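Local coordinates for polysaccharide deacetylase (Bacillus cereus, PDB 4HD5), which probably removes acetyl groups from N-acetylated polysaccharides as a zinc-binding deacetylase of the NodB-like carbohydrate esterase 4 family, at residues M148-D153 / K161-S166; Y233-N238 / A266-L271. All coordinates share one frame; numbering follows the deposited sequence.

Contact 1: M148-D153 / K161-S166; sequences MYHAID and KDLFVS. With ACT (acetate ion), chain C.
A151 lays its CB over the centre of the F164 ring. The contact is a CH-pi contact, with A151 CB 3.5 Å from the ring centroid. It belongs to a short parallel pairing that follows strand 146-149 of the deacetylase barrel. The backbone of A151 is bonded twice. Its N donates to L163 O, and its carbonyl receives V165 N in a nearly straight bond (175° at the hydrogen). The bond from D153 N to V165 O is weak. D153 CB also reaches the F164 ring, near CD2, while D153 O lies in plane at the ring edge. On the side of I152 and V165 the two side chains lie alongside each other, with I152 CD1 4.0 Å from V165 CB. F170 of helix 167-179 packs on I152. The H150 ring sits beside its own backbone N (chi1 -82°) and meets L163 CG over one face, 4.0 Å from the centroid and offset toward the rim. Water 1 accepts from H150 N and can donate to L163 O. The H150 side chain also touches D206, a zinc ligand. At the far end of the ring, H150 NE2 donates to acetate OXT at 2.8 Å.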
# COMPACT_ATOMS: atom_id res chain seq x y z
N MET A 148 9.64 -7.51 1.98
CA MET A 148 9.72 -8.69 2.81
C MET A 148 11.05 -8.68 3.54
O MET A 148 12.10 -8.83 2.92
CB MET A 148 9.61 -9.97 1.96
CG MET A 148 9.78 -11.26 2.76
SD MET A 148 9.51 -12.76 1.79
CE MET A 148 10.55 -12.47 0.39
N TYR A 149 10.99 -8.50 4.85
CA TYR A 149 12.13 -8.68 5.72
C TYR A 149 11.89 -9.94 6.54
O TYR A 149 10.76 -10.43 6.64
CB TYR A 149 12.29 -7.49 6.67
CG TYR A 149 12.77 -6.21 6.02
CD1 TYR A 149 14.13 -5.97 5.85
CD2 TYR A 149 11.89 -5.22 5.65
CE1 TYR A 149 14.58 -4.80 5.28
CE2 TYR A 149 12.33 -4.04 5.09
CZ TYR A 149 13.67 -3.84 4.89
OH TYR A 149 14.10 -2.66 4.33
N HIS A 150 12.95 -10.48 7.12
CA HIS A 150 12.80 -11.53 8.12
C HIS A 150 13.47 -11.09 9.41
O HIS A 150 12.81 -10.51 10.27
CB HIS A 150 13.37 -12.85 7.62
CG HIS A 150 12.44 -13.61 6.74
ND1 HIS A 150 12.29 -13.33 5.41
CD2 HIS A 150 11.62 -14.65 7.00
CE1 HIS A 150 11.41 -14.16 4.87
NE2 HIS A 150 10.99 -14.98 5.82
N ALA A 151 14.78 -11.34 9.53
CA ALA A 151 15.54 -11.03 10.73
C ALA A 151 16.32 -9.72 10.59
O ALA A 151 16.95 -9.47 9.58
CB ALA A 151 16.51 -12.17 11.02
N ILE A 152 16.28 -8.91 11.64
CA ILE A 152 17.09 -7.69 11.69
C ILE A 152 18.16 -7.88 12.75
O ILE A 152 17.91 -7.68 13.94
CB ILE A 152 16.23 -6.44 11.98
CG1 ILE A 152 15.13 -6.27 10.91
CG2 ILE A 152 17.11 -5.20 12.12
CD1 ILE A 152 15.62 -6.14 9.47
N ASP A 153 19.35 -8.31 12.31
CA ASP A 153 20.49 -8.49 13.19
C ASP A 153 21.75 -8.64 12.35
O ASP A 153 21.69 -8.95 11.16
CB ASP A 153 20.29 -9.73 14.08
CG ASP A 153 21.06 -9.68 15.40
OD1 ASP A 153 21.86 -8.73 15.65
OD2 ASP A 153 20.87 -10.64 16.18
N LYS A 161 21.65 -17.07 6.18
CA LYS A 161 22.41 -15.82 6.01
C LYS A 161 21.61 -14.78 5.25
O LYS A 161 21.50 -13.62 5.67
CB LYS A 161 23.74 -16.07 5.28
CG LYS A 161 24.73 -14.91 5.38
CD LYS A 161 26.02 -15.09 4.58
CE LYS A 161 26.67 -16.45 4.78
NZ LYS A 161 28.10 -16.46 4.34
N ASP A 162 21.03 -15.19 4.13
CA ASP A 162 20.34 -14.24 3.26
C ASP A 162 19.14 -13.56 3.90
O ASP A 162 18.69 -12.51 3.43
CB ASP A 162 19.91 -14.91 1.94
CG ASP A 162 19.51 -13.88 0.89
OD1 ASP A 162 20.33 -12.98 0.62
OD2 ASP A 162 18.38 -13.94 0.38
N LEU A 163 18.62 -14.15 4.98
CA LEU A 163 17.44 -13.63 5.69
C LEU A 163 17.77 -12.59 6.77
O LEU A 163 16.87 -12.09 7.44
CB LEU A 163 16.64 -14.78 6.32
CG LEU A 163 15.49 -15.44 5.51
CD1 LEU A 163 15.75 -15.47 4.02
CD2 LEU A 163 15.18 -16.84 6.04
N PHE A 164 19.05 -12.27 6.94
CA PHE A 164 19.48 -11.33 7.96
C PHE A 164 19.89 -10.01 7.34
O PHE A 164 20.77 -9.98 6.49
CB PHE A 164 20.64 -11.90 8.76
CG PHE A 164 20.19 -12.82 9.84
CD1 PHE A 164 19.79 -14.10 9.52
CD2 PHE A 164 20.09 -12.39 11.15
CE1 PHE A 164 19.34 -14.97 10.50
CE2 PHE A 164 19.62 -13.24 12.14
CZ PHE A 164 19.26 -14.54 11.81
N VAL A 165 19.24 -8.94 7.77
CA VAL A 165 19.62 -7.59 7.36
C VAL A 165 20.11 -6.87 8.61
O VAL A 165 19.40 -6.84 9.63
CB VAL A 165 18.42 -6.85 6.73
CG1 VAL A 165 18.75 -5.37 6.53
CG2 VAL A 165 18.02 -7.50 5.40
N SER A 166 21.32 -6.31 8.55
CA SER A 166 21.92 -5.70 9.72
C SER A 166 21.13 -4.48 10.16
O SER A 166 20.47 -3.84 9.34
CB SER A 166 23.38 -5.29 9.44
OG SER A 166 23.44 -4.27 8.45
C ACT C . 8.72 -17.78 5.09
O ACT C . 8.17 -18.86 5.37
OXT ACT C . 9.01 -16.93 5.97
CH3 ACT C . 9.05 -17.52 3.65
O HOH W 1 15.54 -9.52 6.82
O HOH W 2 23.10 -9.15 8.79

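Contact 2: Y233-N238 / A266-L271; sequences YMIVDN and ATHADL. With ZN (zinc ion), chain B.
I235 lays its CG1-CD1 arm against the imidazole of H268. CD1 does most of the touching, and it lies 3.7 Å from H268 CD2. It approaches the ring obliquely, and the two side chains cross at a slant. The extended arm (chi2 171°) lays both CG1 and CD1 along H268, CD1 against CG and CD2, and CG1 near CD2. The other branch, CG2, turns to the backbone of 266-271 and packs on A266 O at 3.4 Å. One isoleucine thus meets both the carbonyl of A266 and the ring of H268.

A266 O is also the acceptor of the one hydrogen bond between the segments. D237 N donates to it at 2.9 Å, in the carbonyl plane and on a lone pair. The bond is moderately straight, with 156° at the hydrogen. D237 CB packs on the same oxygen at 3.2 Å. The carboxylate lies alongside T267, and D237 OD2 comes 3.5 Å from T267 CG2. The T267 hydroxyl is bonded elsewhere, to E280 of helix 277-292. E280 also accepts from A266 N, so both residues are tied to that helix. V236 and D237 touch K287 of the same helix.

H268 has its CG anti to the backbone N (chi1 -153°), which carries the ring past I235 to the metal. Its NE2 binds the zinc ion at 2.3 Å, and D206 and H264 are the other protein ligands. The I235 side chain also touches H264, so it packs against both metal-binding histidines. This Asp-His-His zinc site, at the C-terminal ends of parallel barrel strands and in the loop that follows one of them, is typical of the NodB-homology fold of carbohydrate esterase family 4.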
# COMPACT_ATOMS: atom_id res chain seq x y z
N TYR A 233 4.22 -10.59 10.57
CA TYR A 233 3.46 -11.85 10.45
C TYR A 233 3.93 -12.86 11.49
O TYR A 233 5.01 -13.43 11.36
CB TYR A 233 3.61 -12.42 9.06
CG TYR A 233 3.06 -11.58 7.95
CD1 TYR A 233 1.70 -11.44 7.75
CD2 TYR A 233 3.91 -10.96 7.04
CE1 TYR A 233 1.20 -10.70 6.70
CE2 TYR A 233 3.43 -10.21 6.00
CZ TYR A 233 2.07 -10.09 5.82
OH TYR A 233 1.59 -9.36 4.76
N MET A 234 3.12 -13.10 12.51
CA MET A 234 3.50 -13.95 13.63
C MET A 234 3.12 -15.42 13.48
O MET A 234 1.99 -15.74 13.11
CB MET A 234 2.84 -13.41 14.90
CG MET A 234 3.29 -14.10 16.17
SD MET A 234 4.92 -13.56 16.69
CE MET A 234 5.39 -14.94 17.74
N ILE A 235 4.05 -16.32 13.78
CA ILE A 235 3.73 -17.73 13.95
C ILE A 235 3.03 -17.83 15.31
O ILE A 235 3.67 -17.72 16.35
CB ILE A 235 4.97 -18.65 13.93
CG1 ILE A 235 5.69 -18.56 12.57
CG2 ILE A 235 4.56 -20.09 14.22
CD1 ILE A 235 7.03 -19.26 12.53
N VAL A 236 1.71 -18.03 15.28
CA VAL A 236 0.90 -17.75 16.47
C VAL A 236 1.20 -18.66 17.66
O VAL A 236 1.21 -18.21 18.81
CB VAL A 236 -0.61 -17.72 16.14
CG1 VAL A 236 -1.41 -17.46 17.39
CG2 VAL A 236 -0.89 -16.66 15.08
N ASP A 237 1.48 -19.94 17.40
CA ASP A 237 1.80 -20.86 18.49
C ASP A 237 3.22 -20.68 19.02
O ASP A 237 3.60 -21.34 19.99
CB ASP A 237 1.56 -22.33 18.12
CG ASP A 237 0.07 -22.68 18.00
OD1 ASP A 237 -0.80 -21.83 18.30
OD2 ASP A 237 -0.24 -23.82 17.59
N ASN A 238 4.00 -19.79 18.42
CA ASN A 238 5.31 -19.44 18.97
C ASN A 238 5.30 -18.22 19.89
O ASN A 238 6.35 -17.85 20.42
CB ASN A 238 6.33 -19.23 17.87
CG ASN A 238 6.96 -20.52 17.41
OD1 ASN A 238 6.74 -21.58 17.99
ND2 ASN A 238 7.77 -20.43 16.38
N ALA A 266 -0.67 -20.93 12.46
CA ALA A 266 -0.46 -21.29 13.85
C ALA A 266 0.90 -21.90 14.07
O ALA A 266 1.58 -21.58 15.05
CB ALA A 266 -1.54 -22.25 14.33
N THR A 267 1.29 -22.78 13.14
CA THR A 267 2.46 -23.62 13.34
C THR A 267 3.45 -23.49 12.20
O THR A 267 4.42 -24.24 12.16
CB THR A 267 2.06 -25.10 13.53
OG1 THR A 267 1.53 -25.64 12.32
CG2 THR A 267 1.03 -25.24 14.66
N HIS A 268 3.25 -22.52 11.31
CA HIS A 268 4.09 -22.34 10.13
C HIS A 268 3.90 -23.56 9.21
O HIS A 268 4.86 -24.16 8.75
CB HIS A 268 5.56 -22.14 10.53
CG HIS A 268 6.36 -21.34 9.55
ND1 HIS A 268 7.49 -21.83 8.94
CD2 HIS A 268 6.18 -20.09 9.06
CE1 HIS A 268 7.99 -20.91 8.13
NE2 HIS A 268 7.21 -19.85 8.19
N ALA A 269 2.65 -23.91 8.97
CA ALA A 269 2.32 -25.11 8.22
C ALA A 269 2.58 -24.93 6.72
O ALA A 269 2.50 -23.83 6.20
CB ALA A 269 0.87 -25.50 8.45
N ASP A 270 2.88 -26.05 6.06
CA ASP A 270 3.02 -26.09 4.62
C ASP A 270 1.59 -26.26 4.06
O ASP A 270 1.08 -27.37 3.94
CB ASP A 270 3.94 -27.26 4.26
CG ASP A 270 4.51 -27.16 2.86
OD1 ASP A 270 3.96 -26.41 2.03
OD2 ASP A 270 5.51 -27.85 2.59
N LEU A 271 0.96 -25.15 3.74
CA LEU A 271 -0.50 -25.13 3.56
C LEU A 271 -1.09 -26.09 2.51
O LEU A 271 -2.13 -26.70 2.76
CB LEU A 271 -1.01 -23.70 3.35
CG LEU A 271 -1.03 -22.83 4.62
CD1 LEU A 271 -1.43 -21.41 4.28
CD2 LEU A 271 -1.94 -23.41 5.68
ZN ZN B . 7.90 -17.66 7.79

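Contacts 1 and 2 reach the same parallel sheet of the barrel and flank its metal site. Their centres are 19 Å apart, and their nearest atoms stay about 7 Å apart without touching. The zinc site relates them. Contact 2 supplies a metal ligand, H268, whereas in contact 1 the H150 side chain stands about 5 Å from the zinc. D206, at the end of strand 199-206, lies about 4 Å from the side chains of both histidines. Acetate OXT lies 2.3 Å from the zinc ion ZN. The acetate, probably from the crystallisation liquor, thus joins H150 of contact 1 to the metal that H268 of contact 2 binds. It also accepts a hydrogen bond from F303 N.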